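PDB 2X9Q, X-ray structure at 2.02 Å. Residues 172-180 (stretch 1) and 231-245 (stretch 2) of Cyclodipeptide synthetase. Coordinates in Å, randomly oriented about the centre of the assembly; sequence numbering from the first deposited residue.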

ATOM      1  N   GLU A 172     -13.522   2.116  -0.964  1.00 24.40           N
ATOM      2  CA  GLU A 172     -14.318   2.709   0.111  1.00 28.20           C
ATOM      3  C   GLU A 172     -13.768   4.096   0.559  1.00 27.54           C
ATOM      4  O   GLU A 172     -14.535   4.952   1.029  1.00 28.02           O
ATOM      5  CB  GLU A 172     -14.244   1.766   1.310  1.00 29.49           C
ATOM      6  CG  GLU A 172     -15.165   2.130   2.431  1.00 39.19           C
ATOM      7  CD  GLU A 172     -15.467   0.912   3.330  1.00 47.83           C
ATOM      8  OE1 GLU A 172     -16.027  -0.155   2.863  1.00 49.18           O
ATOM      9  OE2 GLU A 172     -15.131   1.054   4.509  1.00 51.57           O
ATOM     10  N   PHE A 173     -12.456   4.305   0.411  1.00 25.71           N
ATOM     11  CA  PHE A 173     -11.842   5.616   0.742  1.00 27.06           C
ATOM     12  C   PHE A 173     -12.212   6.729  -0.223  1.00 28.73           C
ATOM     13  O   PHE A 173     -12.035   7.906   0.088  1.00 28.31           O
ATOM     14  CB  PHE A 173     -10.319   5.482   0.914  1.00 26.53           C
ATOM     15  CG  PHE A 173      -9.935   4.580   2.070  1.00 26.10           C
ATOM     16  CD1 PHE A 173     -10.269   4.929   3.354  1.00 27.24           C
ATOM     17  CD2 PHE A 173      -9.289   3.390   1.863  1.00 25.26           C
ATOM     18  CE1 PHE A 173      -9.911   4.092   4.443  1.00 27.45           C
ATOM     19  CE2 PHE A 173      -8.941   2.528   2.935  1.00 25.57           C
ATOM     20  CZ  PHE A 173      -9.211   2.878   4.202  1.00 27.33           C
ATOM     21  N   GLN A 174     -12.828   6.405  -1.362  1.00 30.52           N
ATOM     22  CA  GLN A 174     -13.234   7.475  -2.281  1.00 32.92           C
ATOM     23  C   GLN A 174     -14.306   8.376  -1.687  1.00 34.64           C
ATOM     24  O   GLN A 174     -14.484   9.523  -2.084  1.00 36.06           O
ATOM     25  CB  GLN A 174     -13.614   6.882  -3.660  1.00 34.27           C
ATOM     26  CG  GLN A 174     -12.320   6.191  -4.280  1.00 35.55           C
ATOM     27  CD  GLN A 174     -12.546   5.329  -5.558  1.00 38.53           C
ATOM     28  OE1 GLN A 174     -13.674   4.935  -5.880  1.00 41.97           O
ATOM     29  NE2 GLN A 174     -11.463   5.048  -6.278  1.00 38.16           N
ATOM     30  N   SER A 175     -15.020   7.912  -0.683  1.00 35.20           N
ATOM     31  CA  SER A 175     -15.921   8.858  -0.064  1.00 36.55           C
ATOM     32  C   SER A 175     -15.316   9.547   1.193  1.00 35.59           C
ATOM     33  O   SER A 175     -16.021  10.279   1.911  1.00 37.35           O
ATOM     34  CB  SER A 175     -17.165   8.109   0.320  1.00 38.06           C
ATOM     35  OG  SER A 175     -16.874   7.322   1.430  1.00 40.84           O
ATOM     36  N   ASN A 176     -14.039   9.301   1.490  1.00 29.56           N
ATOM     37  CA  ASN A 176     -13.387   9.903   2.642  1.00 27.56           C
ATOM     38  C   ASN A 176     -12.808  11.273   2.197  1.00 27.75           C
ATOM     39  O   ASN A 176     -12.072  11.363   1.200  1.00 25.53           O
ATOM     40  CB  ASN A 176     -12.296   8.941   3.151  1.00 27.19           C
ATOM     41  CG  ASN A 176     -11.518   9.518   4.317  1.00 29.72           C
ATOM     42  OD1 ASN A 176     -10.670  10.346   4.103  1.00 26.19           O
ATOM     43  ND2 ASN A 176     -11.788   9.051   5.557  1.00 28.75           N
ATOM     44  N   GLU A 177     -13.212  12.367   2.848  1.00 27.15           N
ATOM     45  CA  GLU A 177     -12.714  13.694   2.431  1.00 27.94           C
ATOM     46  C   GLU A 177     -11.169  13.851   2.494  1.00 26.65           C
ATOM     47  O   GLU A 177     -10.610  14.364   1.556  1.00 25.57           O
ATOM     48  CB  GLU A 177     -13.409  14.846   3.238  1.00 29.66           C
ATOM     49  CG  GLU A 177     -13.236  16.188   2.569  1.00 38.76           C
ATOM     50  CD  GLU A 177     -13.752  17.386   3.469  1.00 52.60           C
ATOM     51  OE1 GLU A 177     -13.683  17.307   4.729  1.00 54.12           O
ATOM     52  OE2 GLU A 177     -14.227  18.417   2.898  1.00 54.40           O
ATOM     53  N   ALA A 178     -10.472  13.393   3.546  1.00 26.02           N
ATOM     54  CA  ALA A 178      -8.998  13.524   3.562  1.00 25.66           C
ATOM     55  C   ALA A 178      -8.371  12.735   2.340  1.00 23.71           C
ATOM     56  O   ALA A 178      -7.459  13.229   1.685  1.00 22.82           O
ATOM     57  CB  ALA A 178      -8.415  13.010   4.856  1.00 25.50           C
ATOM     58  N   TYR A 179      -8.880  11.534   2.046  1.00 21.94           N
ATOM     59  CA  TYR A 179      -8.341  10.736   0.953  1.00 21.92           C
ATOM     60  C   TYR A 179      -8.528  11.554  -0.314  1.00 23.44           C
ATOM     61  O   TYR A 179      -7.595  11.690  -1.145  1.00 22.11           O
ATOM     62  CB  TYR A 179      -9.118   9.383   0.838  1.00 22.75           C
ATOM     63  CG  TYR A 179      -8.770   8.604  -0.406  1.00 22.10           C
ATOM     64  CD1 TYR A 179      -9.351   8.919  -1.670  1.00 21.95           C
ATOM     65  CD2 TYR A 179      -7.889   7.539  -0.329  1.00 15.09           C
ATOM     66  CE1 TYR A 179      -9.000   8.179  -2.863  1.00 22.28           C
ATOM     67  CE2 TYR A 179      -7.517   6.808  -1.520  1.00 18.65           C
ATOM     68  CZ  TYR A 179      -8.091   7.135  -2.762  1.00 24.15           C
ATOM     69  OH  TYR A 179      -7.700   6.414  -3.868  1.00 22.82           O
ATOM     70  N   ARG A 180      -9.755  12.054  -0.511  1.00 21.90           N
ATOM     71  CA  ARG A 180     -10.038  12.803  -1.716  1.00 24.01           C
ATOM     72  C   ARG A 180      -9.134  14.068  -1.887  1.00 23.49           C
ATOM     73  O   ARG A 180      -8.715  14.383  -2.995  1.00 24.06           O
ATOM     74  CB  ARG A 180     -11.492  13.275  -1.702  1.00 25.11           C
ATOM     75  CG  ARG A 180     -12.558  12.278  -1.986  1.00 31.53           C
ATOM     76  CD  ARG A 180     -13.903  13.149  -1.862  1.00 45.84           C
ATOM     77  NE  ARG A 180     -15.093  12.416  -2.258  1.00 61.39           N
ATOM     78  CZ  ARG A 180     -15.922  12.753  -3.267  1.00 68.76           C
ATOM     79  NH1 ARG A 180     -15.718  13.854  -4.014  1.00 72.39           N
ATOM     80  NH2 ARG A 180     -16.980  11.985  -3.530  1.00 69.66           N
ATOM     81  N   CYS A 231      -1.313   6.032  -7.854  1.00 23.43           N
ATOM     82  CA  CYS A 231      -1.987   7.233  -7.374  1.00 24.79           C
ATOM     83  C   CYS A 231      -3.222   6.955  -6.462  1.00 24.67           C
ATOM     84  O   CYS A 231      -3.400   7.657  -5.465  1.00 23.26           O
ATOM     85  CB  CYS A 231      -2.350   8.186  -8.520  1.00 26.11           C
ATOM     86  SG  CYS A 231      -0.841   8.943  -9.224  1.00 29.51           S
ATOM     87  N   ALA A 232      -4.025   5.924  -6.784  1.00 22.21           N
ATOM     88  CA  ALA A 232      -5.113   5.513  -5.958  1.00 22.65           C
ATOM     89  C   ALA A 232      -4.733   4.948  -4.557  1.00 23.09           C
ATOM     90  O   ALA A 232      -5.489   5.151  -3.605  1.00 25.48           O
ATOM     91  CB  ALA A 232      -5.999   4.484  -6.692  1.00 22.83           C
ATOM     92  N   GLU A 233      -3.633   4.225  -4.434  1.00 21.41           N
ATOM     93  CA  GLU A 233      -3.110   3.772  -3.126  1.00 22.80           C
ATOM     94  C   GLU A 233      -2.372   4.886  -2.388  1.00 22.43           C
ATOM     95  O   GLU A 233      -2.211   4.813  -1.160  1.00 23.73           O
ATOM     96  CB  GLU A 233      -2.045   2.683  -3.328  1.00 21.78           C
ATOM     97  CG  GLU A 233      -2.719   1.454  -3.890  1.00 31.90           C
ATOM     98  CD  GLU A 233      -1.756   0.279  -4.110  1.00 40.01           C
ATOM     99  OE1 GLU A 233      -0.502   0.499  -3.969  1.00 45.92           O
ATOM    100  OE2 GLU A 233      -2.299  -0.818  -4.427  1.00 38.33           O
ATOM    101  N   ALA A 234      -1.806   5.831  -3.136  1.00 21.63           N
ATOM    102  CA  ALA A 234      -0.873   6.838  -2.533  1.00 21.43           C
ATOM    103  C   ALA A 234      -1.407   7.585  -1.254  1.00 20.84           C
ATOM    104  O   ALA A 234      -0.634   7.833  -0.353  1.00 23.55           O
ATOM    105  CB  ALA A 234      -0.498   7.908  -3.582  1.00 19.43           C
ATOM    106  N   PRO A 235      -2.697   7.988  -1.190  1.00 22.19           N
ATOM    107  CA  PRO A 235      -3.124   8.733   0.013  1.00 20.98           C
ATOM    108  C   PRO A 235      -2.873   7.959   1.317  1.00 20.64           C
ATOM    109  O   PRO A 235      -2.575   8.581   2.314  1.00 21.05           O
ATOM    110  CB  PRO A 235      -4.601   8.987  -0.220  1.00 20.83           C
ATOM    111  CG  PRO A 235      -4.684   9.066  -1.784  1.00 22.87           C
ATOM    112  CD  PRO A 235      -3.763   7.982  -2.239  1.00 21.59           C
ATOM    113  N   LEU A 236      -2.968   6.639   1.299  1.00 20.49           N
ATOM    114  CA  LEU A 236      -2.639   5.806   2.465  1.00 21.25           C
ATOM    115  C   LEU A 236      -1.165   5.740   2.735  1.00 20.81           C
ATOM    116  O   LEU A 236      -0.726   5.482   3.926  1.00 20.35           O
ATOM    117  CB  LEU A 236      -3.203   4.394   2.352  1.00 21.15           C
ATOM    118  CG  LEU A 236      -4.752   4.213   2.508  1.00 25.82           C
ATOM    119  CD1 LEU A 236      -5.019   2.698   2.530  1.00 29.03           C
ATOM    120  CD2 LEU A 236      -5.384   4.750   3.747  1.00 26.90           C
ATOM    121  N   PHE A 237      -0.371   5.979   1.685  1.00 21.33           N
ATOM    122  CA  PHE A 237       1.094   6.073   1.898  1.00 20.84           C
ATOM    123  C   PHE A 237       1.530   7.454   2.323  1.00 19.83           C
ATOM    124  O   PHE A 237       2.645   7.581   2.717  1.00 19.44           O
ATOM    125  CB  PHE A 237       1.906   5.616   0.666  1.00 22.74           C
ATOM    126  CG  PHE A 237       1.911   4.172   0.524  1.00 28.37           C
ATOM    127  CD1 PHE A 237       2.865   3.390   1.254  1.00 33.89           C
ATOM    128  CD2 PHE A 237       0.926   3.540  -0.255  1.00 32.85           C
ATOM    129  CE1 PHE A 237       2.890   1.966   1.126  1.00 40.67           C
ATOM    130  CE2 PHE A 237       0.871   2.107  -0.389  1.00 36.81           C
ATOM    131  CZ  PHE A 237       1.860   1.291   0.303  1.00 39.64           C
ATOM    132  N   LEU A 238       0.676   8.470   2.139  1.00 18.53           N
ATOM    133  CA  LEU A 238       0.950   9.884   2.498  1.00 17.93           C
ATOM    134  C   LEU A 238       0.438  10.200   3.900  1.00 18.57           C
ATOM    135  O   LEU A 238       1.158  10.841   4.715  1.00 16.47           O
ATOM    136  CB  LEU A 238       0.243  10.827   1.494  1.00 18.01           C
ATOM    137  CG  LEU A 238       0.874  10.746   0.075  1.00 17.64           C
ATOM    138  CD1 LEU A 238      -0.084  11.407  -0.945  1.00 20.34           C
ATOM    139  CD2 LEU A 238       2.249  11.509   0.138  1.00 17.58           C
ATOM    140  N   ASP A 239      -0.793   9.771   4.193  1.00 17.56           N
ATOM    141  CA  ASP A 239      -1.453  10.276   5.427  1.00 18.90           C
ATOM    142  C   ASP A 239      -2.615   9.438   5.915  1.00 18.62           C
ATOM    143  O   ASP A 239      -3.748   9.961   6.062  1.00 20.26           O
ATOM    144  CB  ASP A 239      -1.896  11.738   5.247  1.00 17.96           C
ATOM    145  CG  ASP A 239      -1.949  12.495   6.606  1.00 21.82           C
ATOM    146  OD1 ASP A 239      -1.904  11.834   7.718  1.00 21.88           O
ATOM    147  OD2 ASP A 239      -1.969  13.745   6.605  1.00 22.47           O
ATOM    148  N   THR A 240      -2.329   8.172   6.217  1.00 20.10           N
ATOM    149  CA  THR A 240      -3.296   7.308   6.869  1.00 20.34           C
ATOM    150  C   THR A 240      -3.808   7.937   8.188  1.00 22.28           C
ATOM    151  O   THR A 240      -5.006   7.866   8.480  1.00 22.21           O
ATOM    152  CB  THR A 240      -2.705   5.907   7.139  1.00 20.16           C
ATOM    153  OG1 THR A 240      -2.446   5.254   5.882  1.00 17.50           O
ATOM    154  CG2 THR A 240      -3.678   4.997   7.980  1.00 19.64           C
ATOM    155  N   PRO A 241      -2.934   8.616   8.971  1.00 21.39           N
ATOM    156  CA  PRO A 241      -3.519   9.309  10.172  1.00 21.17           C
ATOM    157  C   PRO A 241      -4.676  10.260   9.859  1.00 22.85           C
ATOM    158  O   PRO A 241      -5.695  10.248  10.584  1.00 25.09           O
ATOM    159  CB  PRO A 241      -2.295  10.111  10.721  1.00 20.48           C
ATOM    160  CG  PRO A 241      -1.226   9.075  10.503  1.00 15.66           C
ATOM    161  CD  PRO A 241      -1.469   8.721   8.973  1.00 19.05           C
ATOM    162  N   ALA A 242      -4.583  11.088   8.825  1.00 21.03           N
ATOM    163  CA  ALA A 242      -5.710  11.920   8.367  1.00 22.40           C
ATOM    164  C   ALA A 242      -6.914  11.118   7.907  1.00 24.14           C
ATOM    165  O   ALA A 242      -8.035  11.467   8.222  1.00 24.24           O
ATOM    166  CB  ALA A 242      -5.319  12.889   7.245  1.00 20.69           C
ATOM    167  N   ILE A 243      -6.693  10.020   7.204  1.00 23.46           N
ATOM    168  CA  ILE A 243      -7.817   9.325   6.578  1.00 23.87           C
ATOM    169  C   ILE A 243      -8.556   8.467   7.639  1.00 26.15           C
ATOM    170  O   ILE A 243      -9.784   8.402   7.618  1.00 25.64           O
ATOM    171  CB  ILE A 243      -7.230   8.419   5.482  1.00 24.54           C
ATOM    172  CG1 ILE A 243      -6.646   9.338   4.355  1.00 22.03           C
ATOM    173  CG2 ILE A 243      -8.280   7.353   5.005  1.00 21.46           C
ATOM    174  CD1 ILE A 243      -5.744   8.529   3.326  1.00 19.89           C
ATOM    175  N   LEU A 244      -7.802   7.804   8.508  1.00 25.90           N
ATOM    176  CA  LEU A 244      -8.365   6.857   9.486  1.00 28.64           C
ATOM    177  C   LEU A 244      -8.475   7.438  10.907  1.00 28.87           C
ATOM    178  O   LEU A 244      -8.997   6.780  11.776  1.00 30.27           O
ATOM    179  CB  LEU A 244      -7.553   5.565   9.514  1.00 27.47           C
ATOM    180  CG  LEU A 244      -7.681   4.722   8.226  1.00 29.61           C
ATOM    181  CD1 LEU A 244      -6.829   3.473   8.343  1.00 27.64           C
ATOM    182  CD2 LEU A 244      -9.163   4.358   8.010  1.00 29.73           C
ATOM    183  N   GLY A 245      -7.951   8.645  11.142  1.00 28.65           N
ATOM    184  CA  GLY A 245      -7.961   9.287  12.469  1.00 26.71           C
ATOM    185  C   GLY A 245      -7.180   8.518  13.515  1.00 28.28           C
ATOM    186  O   GLY A 245      -7.715   8.327  14.614  1.00 28.85           O
TER
HETATM  187  O   HOH W   1     -10.887  11.426   7.810  1.00 38.40           O

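Three residues cover the most surface in this contact: Tyr-179 and Phe-173 from the first stretch, and Ile-243 from the second. The two stretches together bury 463 Å².

Tyr-179 contributes most. Its CA-to-CB bond points sideways to the other stretch, but chi1 is t (171°) and the end of the side chain comes nearer. The ring reaches along the helix of stretch 2. Its hydroxyl donates a short hydrogen bond to a backbone carbonyl, with OH of Tyr-179 2.6 Å from O of Ala-232. O of Ala-232 does not receive the N-H of Leu-236, the residue one turn on: N of Leu-236 is 5.7 Å from O of Ala-232 and bonds weakly to O of Glu-233 instead, at 3.2 Å. Pro-235 also packs over one face of the tyrosine ring. CG of Pro-235 lies 3.9 Å from the centroid of the Tyr-179 ring, 23° off the normal, a CH-pi contact. CB of Pro-235 comes within 3.6 Å of CD2 of Tyr-179. The same ring thus meets the proline with its face and the Ala-232 carbonyl with its edge.

The side chain of Ile-243 makes apolar contacts with three residues of stretch 1. Its CG2 is 3.5 Å from CD1 of Phe-173. Its CG1 is 4.1 Å from CB of Ala-178, and its CD1 is 4.3 Å from CB of Tyr-179. Its backbone takes part as well. ND2 of Asn-176 donates a hydrogen bond to O of Ile-243 at 2.9 Å, with an angle of 130° at the hydrogen.

Asn-176 therefore has two roles. It stands at the N-cap of the helix in stretch 1, where its OD1 accepts from N of Tyr-179 at 3.0 Å. One end of the amide caps its own helix while the other holds the end of the partner helix. Water 1 adds to this link. It donates to O of Ala-242 at 2.9 Å and accepts a weak bond from ND2 of Asn-176 at 3.4 Å.

Phe-173 is buried, and its CA-to-CB bond points toward stretch 2, with chi1 m (-63°). Its contacts are apolar. CD2 of Leu-236 lies over one face of the Phe-173 ring; the closest pair is CD1 of Leu-236 and CE2 of Phe-173, at 3.9 Å. Leu-244 lies at the edge, with its CD2 3.7 Å from CE1 of Phe-173.

The closest pair of CA atoms is CA of Ala-178 and CA of Ile-243, 5.3 Å apart. Small side chains meet here: CB of Ala-178 is 3.9 Å from CB of Ala-242.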